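Local coordinates for Endoglucanase(Endo-1,4-beta-glucanase)protein (Pseudomonas stutzeri, PDB 6R2J), which probably hydrolyses beta-1,4-glycosidic bonds in cellulose as a family 5 endoglucanase, with cellobiose bound in this crystal form, at residues K82-A87 with P134-Y139; D210-F213 with Y217-Q220; R223-M228 with D257-A262. One frame throughout, in Å; residues are numbered along the deposited sequence.

Contact 1 of 3, residues K82-A87 with P134-Y139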
loop_
_atom_site.group_PDB
_atom_site.type_symbol
_atom_site.label_atom_id
_atom_site.label_comp_id
_atom_site.label_asym_id
_atom_site.label_seq_id
_atom_site.Cartn_x
_atom_site.Cartn_y
_atom_site.Cartn_z
ATOM N N LYS A 82 6.567 17.036 -1.937
ATOM C CA LYS A 82 7.542 17.054 -0.863
ATOM C C LYS A 82 7.832 15.639 -0.395
ATOM O O LYS A 82 8.994 15.262 -0.215
ATOM C CB LYS A 82 7.006 17.928 0.288
ATOM C CG LYS A 82 7.800 17.823 1.584
ATOM C CD LYS A 82 7.328 18.779 2.689
ATOM C CE LYS A 82 8.127 18.519 3.974
ATOM N NZ LYS A 82 7.651 19.282 5.176
ATOM N N THR A 83 6.772 14.840 -0.192
ATOM C CA THR A 83 6.919 13.454 0.253
ATOM C C THR A 83 7.786 12.676 -0.730
ATOM O O THR A 83 8.719 11.968 -0.331
ATOM C CB THR A 83 5.525 12.831 0.399
ATOM O OG1 THR A 83 4.822 13.542 1.444
ATOM C CG2 THR A 83 5.611 11.338 0.703
ATOM N N LEU A 84 7.476 12.793 -2.028
ATOM C CA LEU A 84 8.272 12.112 -3.042
ATOM C C LEU A 84 9.692 12.653 -3.069
ATOM O O LEU A 84 10.642 11.892 -3.273
ATOM C CB LEU A 84 7.636 12.280 -4.416
ATOM C CG LEU A 84 6.222 11.783 -4.690
ATOM C CD1 LEU A 84 5.705 12.199 -6.070
ATOM C CD2 LEU A 84 6.212 10.267 -4.533
ATOM N N ASP A 85 9.857 13.966 -2.869
ATOM C CA ASP A 85 11.197 14.555 -2.873
ATOM C C ASP A 85 12.044 13.999 -1.742
ATOM O O ASP A 85 13.222 13.668 -1.925
ATOM C CB ASP A 85 11.107 16.067 -2.698
ATOM C CG ASP A 85 10.658 16.785 -3.947
ATOM O OD1 ASP A 85 10.861 16.239 -5.067
ATOM O OD2 ASP A 85 10.096 17.904 -3.781
ATOM N N LEU A 86 11.476 13.959 -0.532
ATOM C CA LEU A 86 12.231 13.525 0.639
ATOM C C LEU A 86 12.535 12.037 0.562
ATOM O O LEU A 86 13.640 11.605 0.912
ATOM C CB LEU A 86 11.460 13.885 1.921
ATOM C CG LEU A 86 11.299 15.392 2.195
ATOM C CD1 LEU A 86 10.366 15.580 3.346
ATOM C CD2 LEU A 86 12.630 16.050 2.468
ATOM N N ALA A 87 11.578 11.242 0.064
ATOM C CA ALA A 87 11.847 9.825 -0.178
ATOM C C ALA A 87 13.038 9.656 -1.108
ATOM O O ALA A 87 13.993 8.932 -0.791
ATOM C CB ALA A 87 10.594 9.116 -0.724
ATOM N N PRO A 134 11.655 11.084 -9.416
ATOM C CA PRO A 134 12.570 9.977 -9.055
ATOM C C PRO A 134 12.115 9.148 -7.859
ATOM O O PRO A 134 12.377 7.935 -7.813
ATOM C CB PRO A 134 13.929 10.668 -8.840
ATOM C CG PRO A 134 13.611 12.160 -8.660
ATOM C CD PRO A 134 12.330 12.406 -9.443
ATOM N N GLY A 135 11.438 9.770 -6.897
ATOM C CA GLY A 135 10.984 9.070 -5.730
ATOM C C GLY A 135 9.672 8.370 -5.905
ATOM O O GLY A 135 9.135 7.816 -4.946
ATOM N N LEU A 136 9.130 8.362 -7.113
ATOM C CA LEU A 136 7.866 7.682 -7.354
ATOM C C LEU A 136 8.129 6.274 -7.875
ATOM O O LEU A 136 8.787 6.104 -8.903
ATOM C CB LEU A 136 7.015 8.430 -8.375
ATOM C CG LEU A 136 5.666 7.792 -8.703
ATOM C CD1 LEU A 136 4.658 7.889 -7.569
ATOM C CD2 LEU A 136 5.141 8.457 -9.979
ATOM N N LEU A 137 7.590 5.277 -7.186
ATOM C CA LEU A 137 7.579 3.918 -7.699
ATOM C C LEU A 137 6.297 3.603 -8.453
ATOM O O LEU A 137 6.339 2.902 -9.465
ATOM C CB LEU A 137 7.680 2.918 -6.558
ATOM C CG LEU A 137 7.835 1.456 -6.962
ATOM C CD1 LEU A 137 9.124 1.194 -7.713
ATOM C CD2 LEU A 137 7.755 0.628 -5.641
ATOM N N GLY A 138 5.144 4.064 -7.976
ATOM C CA GLY A 138 3.919 3.788 -8.695
ATOM C C GLY A 138 2.685 4.263 -7.955
ATOM O O GLY A 138 2.759 4.948 -6.928
ATOM N N TYR A 139 1.542 3.901 -8.547
ATOM C CA TYR A 139 0.230 4.386 -8.124
ATOM C C TYR A 139 -0.619 3.211 -7.649
ATOM O O TYR A 139 -1.035 2.368 -8.453
ATOM C CB TYR A 139 -0.534 5.117 -9.241
ATOM C CG TYR A 139 0.128 6.360 -9.759
ATOM C CD1 TYR A 139 0.618 7.318 -8.873
ATOM C CD2 TYR A 139 0.257 6.581 -11.117
ATOM C CE1 TYR A 139 1.215 8.434 -9.314
ATOM C CE2 TYR A 139 0.876 7.729 -11.589
ATOM C CZ TYR A 139 1.355 8.654 -10.673
ATOM O OH TYR A 139 1.987 9.811 -11.092
#
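L84 meets G135 and L136 in a buried apolar contact between an outer helix and the start of an inner strand of the TIM barrel. Helix 74-89 lies outside the barrel wall. The chain at 134-139 enters strand 136-140 at the base of that wall. The backbones come close at one point, where the CA atoms of L84 and G135 are 4.9 Å apart. L84 O sits 3.8 Å from G135 CA. This approach needs a residue without a side chain, because a beta carbon on G135 would fall 2.3 Å from L84 O. The L84 side chain turns toward the strand. Its CG lies beside its own backbone N (chi1 -59°), and the CD2 methyl does the touching. L84 CD2 is 3.8 Å from G135 O and 4.2 Å from L136 CD1. With CG anti to the backbone N (chi1 180°), L136 sets its CD1 beside that methyl. The two leucine side chains lie side by side and point the same way. No hydrogen bond crosses between the segments. A polar link runs through H133 instead, which bonds to D85 OD1 with one ring nitrogen and to G135 N with the other. L84 also packs on V94 of strand 93-98 and F130 of helix 116-130, so the contact fills the angle between two barrel helices and two neighbouring strands.

Contact 2 of 3, residues D210-F213 with Y217-Q220. With BGC (beta-D-glucopyranose), chain E; BGC (beta-D-glucopyranose), chain B.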
loop_
_atom_site.group_PDB
_atom_site.type_symbol
_atom_site.label_atom_id
_atom_site.label_comp_id
_atom_site.label_asym_id
_atom_site.label_seq_id
_atom_site.Cartn_x
_atom_site.Cartn_y
_atom_site.Cartn_z
ATOM N N ASP A 210 -5.546 -11.527 12.878
ATOM C CA ASP A 210 -6.633 -11.746 13.825
ATOM C C ASP A 210 -7.775 -12.527 13.168
ATOM O O ASP A 210 -7.844 -12.692 11.939
ATOM C CB ASP A 210 -7.115 -10.467 14.527
ATOM C CG ASP A 210 -7.379 -9.316 13.585
ATOM O OD1 ASP A 210 -6.944 -9.383 12.423
ATOM O OD2 ASP A 210 -8.002 -8.314 14.016
ATOM N N ASP A 211 -8.669 -13.038 14.037
ATOM C CA ASP A 211 -9.632 -14.063 13.656
ATOM C C ASP A 211 -10.620 -13.560 12.634
ATOM O O ASP A 211 -11.200 -14.363 11.890
ATOM C CB ASP A 211 -10.430 -14.455 14.875
ATOM C CG ASP A 211 -9.656 -15.296 15.833
ATOM O OD1 ASP A 211 -8.459 -15.568 15.592
ATOM O OD2 ASP A 211 -10.276 -15.761 16.818
ATOM N N ASP A 212 -10.825 -12.248 12.588
ATOM C CA ASP A 212 -11.777 -11.640 11.669
ATOM C C ASP A 212 -11.083 -10.964 10.503
ATOM O O ASP A 212 -11.722 -10.213 9.765
ATOM C CB ASP A 212 -12.672 -10.659 12.429
ATOM C CG ASP A 212 -11.916 -9.477 12.985
ATOM O OD1 ASP A 212 -10.722 -9.344 12.696
ATOM O OD2 ASP A 212 -12.520 -8.666 13.714
ATOM N N PHE A 213 -9.782 -11.205 10.327
ATOM C CA PHE A 213 -8.992 -10.701 9.212
ATOM C C PHE A 213 -8.802 -9.169 9.226
ATOM O O PHE A 213 -8.142 -8.625 8.298
ATOM C CB PHE A 213 -9.582 -11.077 7.835
ATOM C CG PHE A 213 -9.912 -12.521 7.671
ATOM C CD1 PHE A 213 -11.135 -13.019 8.091
ATOM C CD2 PHE A 213 -9.005 -13.371 7.074
ATOM C CE1 PHE A 213 -11.441 -14.361 7.942
ATOM C CE2 PHE A 213 -9.282 -14.715 6.894
ATOM C CZ PHE A 213 -10.507 -15.218 7.323
ATOM N N TYR A 217 -7.206 -6.269 15.774
ATOM C CA TYR A 217 -6.610 -7.002 16.881
ATOM C C TYR A 217 -7.369 -6.761 18.187
ATOM O O TYR A 217 -6.797 -6.437 19.228
ATOM C CB TYR A 217 -5.131 -6.650 16.998
ATOM C CG TYR A 217 -4.304 -7.259 15.909
ATOM C CD1 TYR A 217 -3.883 -8.575 15.996
ATOM C CD2 TYR A 217 -3.950 -6.529 14.776
ATOM C CE1 TYR A 217 -3.108 -9.150 15.002
ATOM C CE2 TYR A 217 -3.178 -7.109 13.751
ATOM C CZ TYR A 217 -2.756 -8.420 13.885
ATOM O OH TYR A 217 -1.980 -9.028 12.915
ATOM N N MET A 218 -8.680 -6.932 18.128
ATOM C CA MET A 218 -9.467 -6.940 19.348
ATOM C C MET A 218 -9.084 -8.139 20.210
ATOM O O MET A 218 -8.537 -9.137 19.735
ATOM C CB MET A 218 -10.948 -6.986 19.007
ATOM C CG MET A 218 -11.335 -5.786 18.145
ATOM S SD MET A 218 -13.066 -5.666 17.872
ATOM C CE MET A 218 -13.122 -6.558 16.288
ATOM N N ALA A 219 -9.342 -8.004 21.509
ATOM C CA ALA A 219 -8.851 -9.001 22.459
ATOM C C ALA A 219 -9.452 -10.375 22.171
ATOM O O ALA A 219 -8.740 -11.387 22.176
ATOM C CB ALA A 219 -9.152 -8.573 23.903
ATOM N N GLN A 220 -10.757 -10.441 21.933
ATOM C CA GLN A 220 -11.403 -11.736 21.750
ATOM C C GLN A 220 -10.975 -12.436 20.458
ATOM O O GLN A 220 -11.062 -13.665 20.374
ATOM C CB GLN A 220 -12.928 -11.555 21.857
ATOM C CG GLN A 220 -13.644 -11.065 20.564
ATOM C CD GLN A 220 -13.724 -9.542 20.424
ATOM O OE1 GLN A 220 -12.905 -8.795 20.992
ATOM N NE2 GLN A 220 -14.706 -9.079 19.647
HETATM C C2 BGC E . -12.975 -4.685 8.493
HETATM C C3 BGC E . -12.084 -5.225 7.405
HETATM C C4 BGC E . -12.093 -6.699 7.705
HETATM C C5 BGC E . -13.522 -7.339 7.679
HETATM C C6 BGC E . -13.572 -8.822 8.120
HETATM C C1 BGC E . -14.431 -5.123 8.243
HETATM O O1 BGC E . -15.397 -4.540 9.059
HETATM O O2 BGC E . -13.009 -3.267 8.562
HETATM O O3 BGC E . -10.703 -4.849 7.457
HETATM O O4 BGC E . -11.402 -7.640 6.896
HETATM O O5 BGC E . -14.630 -6.628 8.355
HETATM O O6 BGC E . -12.435 -9.465 7.563
HETATM C C2 BGC B . -10.120 -7.915 5.245
HETATM C C3 BGC B . -8.995 -7.882 4.260
HETATM C C4 BGC B . -8.245 -6.641 4.617
HETATM C C5 BGC B . -8.218 -6.238 6.058
HETATM C C6 BGC B . -7.342 -5.021 6.057
HETATM C C1 BGC B . -10.128 -7.321 6.677
HETATM O O2 BGC B . -10.704 -9.274 5.111
HETATM O O3 BGC B . -9.447 -7.824 2.902
HETATM O O4 BGC B . -7.042 -6.961 3.959
HETATM O O5 BGC B . -9.637 -5.935 6.467
HETATM O O6 BGC B . -7.623 -4.289 7.279
HETATM O O HOH W 1 -10.093 -7.953 15.560
HETATM O O HOH W 2 -9.456 -15.537 19.356
#
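D210 takes the backbone N-H of Y217 through OD2, at 2.8 Å between Y217 N and D210 OD2. The bond is fairly straight (154°) and comes from above the carboxylate plane. D210 CG also lies over the centre of one face of the Y217 ring. The torsion chi1 of 49°, with CG between backbone N and carbonyl carbon, swings the carboxylate onto this neighbour. Water 1 lies 2.6 Å from D210 OD2 and accepts from M218 N. M218 CE reaches D212 OD2 at 3.4 Å, the two side chains crossing at about a right angle. Water 2 bridges D211 OD2 and Q220 O. Replacing D210 by an alanine would probably leave the Y217 N-H without its acceptor and water 1 less firmly held. A type I turn sets these carboxylates, closed by F213 N to D210 O at 2.9 Å. S214 OG binds D212 OD1, and G215 N binds D210 OD1. D212 and F213 belong to the glycan pocket, where D212 O faces the O6 of one glucose. Y217 OH bonds to F209 N. The whole loop follows strand 201-206 and precedes helix 229-244, whose R233 donates from NH1 to D210 O and makes a cation-pi contact with the F213 ring.

Contact 3 of 3, residues R223-M228 with D257-A262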
loop_
_atom_site.group_PDB
_atom_site.type_symbol
_atom_site.label_atom_id
_atom_site.label_comp_id
_atom_site.label_asym_id
_atom_site.label_seq_id
_atom_site.Cartn_x
_atom_site.Cartn_y
_atom_site.Cartn_z
ATOM N N ARG A 223 -6.578 -14.103 20.420
ATOM C CA ARG A 223 -6.126 -14.936 21.520
ATOM C C ARG A 223 -5.418 -16.200 21.074
ATOM O O ARG A 223 -4.730 -16.825 21.891
ATOM C CB ARG A 223 -7.308 -15.342 22.392
ATOM C CG ARG A 223 -8.062 -14.146 22.918
ATOM C CD ARG A 223 -8.962 -14.558 24.062
ATOM N NE ARG A 223 -10.278 -14.945 23.577
ATOM C CZ ARG A 223 -11.141 -15.666 24.276
ATOM N NH1 ARG A 223 -10.817 -16.057 25.486
ATOM N NH2 ARG A 223 -12.326 -15.981 23.780
ATOM N N ASN A 224 -5.548 -16.592 19.819
ATOM C CA ASN A 224 -4.942 -17.833 19.359
ATOM C C ASN A 224 -4.435 -17.633 17.948
ATOM O O ASN A 224 -5.089 -18.043 16.986
ATOM C CB ASN A 224 -5.930 -18.989 19.409
ATOM C CG ASN A 224 -5.827 -19.787 20.688
ATOM O OD1 ASN A 224 -6.832 -20.068 21.332
ATOM N ND2 ASN A 224 -4.602 -20.152 21.070
ATOM N N ILE A 225 -3.265 -17.013 17.834
ATOM C CA ILE A 225 -2.642 -16.742 16.545
ATOM C C ILE A 225 -1.675 -17.878 16.206
ATOM O O ILE A 225 -0.628 -18.021 16.850
ATOM C CB ILE A 225 -1.945 -15.379 16.541
ATOM C CG1 ILE A 225 -2.955 -14.254 16.788
ATOM C CG2 ILE A 225 -1.220 -15.181 15.207
ATOM C CD1 ILE A 225 -2.310 -12.906 17.057
ATOM N N ASP A 226 -1.992 -18.674 15.168
ATOM C CA ASP A 226 -1.079 -19.732 14.738
ATOM C C ASP A 226 0.201 -19.121 14.160
ATOM O O ASP A 226 0.142 -18.107 13.467
ATOM C CB ASP A 226 -1.754 -20.594 13.676
ATOM C CG ASP A 226 -0.934 -21.814 13.298
ATOM O OD1 ASP A 226 0.203 -21.636 12.799
ATOM O OD2 ASP A 226 -1.433 -22.958 13.484
ATOM N N PRO A 227 1.374 -19.687 14.437
ATOM C CA PRO A 227 2.601 -19.120 13.840
ATOM C C PRO A 227 2.613 -19.120 12.304
ATOM O O PRO A 227 3.403 -18.397 11.685
ATOM C CB PRO A 227 3.729 -19.992 14.425
ATOM C CG PRO A 227 3.031 -21.219 15.037
ATOM C CD PRO A 227 1.667 -20.739 15.435
ATOM N N MET A 228 1.764 -19.915 11.667
ATOM C CA MET A 228 1.747 -20.029 10.213
ATOM C C MET A 228 0.536 -19.358 9.559
ATOM O O MET A 228 0.367 -19.448 8.331
ATOM C CB MET A 228 1.812 -21.513 9.811
ATOM C CG MET A 228 3.123 -22.210 10.151
ATOM S SD MET A 228 4.574 -21.437 9.374
ATOM C CE MET A 228 4.576 -22.162 7.729
ATOM N N ASP A 257 2.509 -4.997 19.455
ATOM C CA ASP A 257 3.715 -5.233 20.225
ATOM C C ASP A 257 3.496 -6.037 21.511
ATOM O O ASP A 257 4.453 -6.210 22.262
ATOM C CB ASP A 257 4.317 -3.861 20.563
ATOM C CG ASP A 257 3.373 -2.961 21.440
ATOM O OD1 ASP A 257 2.536 -3.512 22.175
ATOM O OD2 ASP A 257 3.492 -1.703 21.422
ATOM N N ASP A 258 2.296 -6.554 21.772
ATOM C CA ASP A 258 2.033 -7.273 23.017
ATOM C C ASP A 258 1.504 -8.682 22.787
ATOM O O ASP A 258 0.965 -9.320 23.708
ATOM C CB ASP A 258 1.076 -6.474 23.901
ATOM C CG ASP A 258 -0.317 -6.337 23.299
ATOM O OD1 ASP A 258 -0.479 -6.628 22.078
ATOM O OD2 ASP A 258 -1.246 -5.950 24.069
ATOM N N LEU A 259 1.675 -9.196 21.578
ATOM C CA LEU A 259 1.217 -10.526 21.209
ATOM C C LEU A 259 2.409 -11.311 20.684
ATOM O O LEU A 259 2.716 -11.235 19.491
ATOM C CB LEU A 259 0.122 -10.425 20.153
ATOM C CG LEU A 259 -1.170 -9.710 20.535
ATOM C CD1 LEU A 259 -2.159 -9.922 19.362
ATOM C CD2 LEU A 259 -1.763 -10.204 21.791
ATOM N N PRO A 260 3.105 -12.082 21.535
ATOM C CA PRO A 260 4.216 -12.920 21.037
ATOM C C PRO A 260 3.859 -13.821 19.841
ATOM O O PRO A 260 4.702 -14.047 18.956
ATOM C CB PRO A 260 4.621 -13.741 22.277
ATOM C CG PRO A 260 3.571 -13.488 23.334
ATOM C CD PRO A 260 2.976 -12.150 23.002
ATOM N N GLU A 261 2.634 -14.357 19.784
ATOM C CA GLU A 261 2.265 -15.226 18.662
ATOM C C GLU A 261 2.235 -14.456 17.336
ATOM O O GLU A 261 2.582 -15.004 16.275
ATOM C CB GLU A 261 0.916 -15.893 18.922
ATOM C CG GLU A 261 0.779 -16.645 20.217
ATOM C CD GLU A 261 0.060 -15.821 21.283
ATOM O OE1 GLU A 261 -0.268 -14.637 21.007
ATOM O OE2 GLU A 261 -0.166 -16.352 22.400
ATOM N N ALA A 262 1.796 -13.191 17.370
ATOM C CA ALA A 262 1.826 -12.349 16.175
ATOM C C ALA A 262 3.248 -12.147 15.663
ATOM O O ALA A 262 3.477 -12.140 14.446
ATOM C CB ALA A 262 1.157 -11.009 16.477
HETATM O O HOH W 3 2.427 -17.859 16.613
#
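I225 and E261 bring their CA atoms to 5.6 Å where the loop at 223-228 passes the first turn of helix 260-276. Both belong to the TIM barrel. The loop leads into helix 229-244, and the second segment leads into the next outer helix along the chain. L259 is the N-cap residue of helix 260-276. Its O accepts a weak backbone bond from A262 N in the opening turn. I225 carries the contact. Its CG1 lies anti to the carbonyl carbon (chi1 -62°), and with chi2 extended (169°) this brings the CD1 methyl to L259 and A262. I225 CD1 touches L259 CD1 at 3.8 Å, and these two side chains cross at about a right angle. I225 CD1 also meets A262 CB at 4.0 Å. The base of the isoleucine packs on E261, with the two CB atoms facing each other. I225 O comes to 3.3 Å from E261 CB. Beyond this packing the two backbones are joined by water 3. It donates to I225 O at 3.1 Å and to E261 O at 2.9 Å, so one water links the loop carbonyl to the helix carbonyl. I225 N is buried here with no partner in the model. A265 continues the apolar patch under I225 one turn further along helix 260-276. From the same helix, N268 ND2 bonds to P227 O. The loop then turns into helix 229-244, and D226 caps this entry. At CB, D226 points away from the 257-262 segment. Its OD1 accepts from M228 N, with D226 OD1 using its anti lone pair at 2.6 Å from M228 N and an N-H...O angle of 165°.

How the contacts relate
Along the chain the three contacts come in series, and none nests in or crosses another. Contact 1 closes first, over 46 residues that include strand 93-98 and helix 116-130. It ties an outer helix to the start of a barrel strand. Contact 2 closes a short loop, with three residues between its segments, after strand 201-206. Contact 3 begins soon afterwards. It spans helix 229-244 and strand 248-252 and joins that same long loop to the start of helix 260-276. Contacts 2 and 3 touch, with Y217 CD1 4.0 Å from L259 CD1. Contact 1 lies across the chain's centre from both, about 34 Å away between centres.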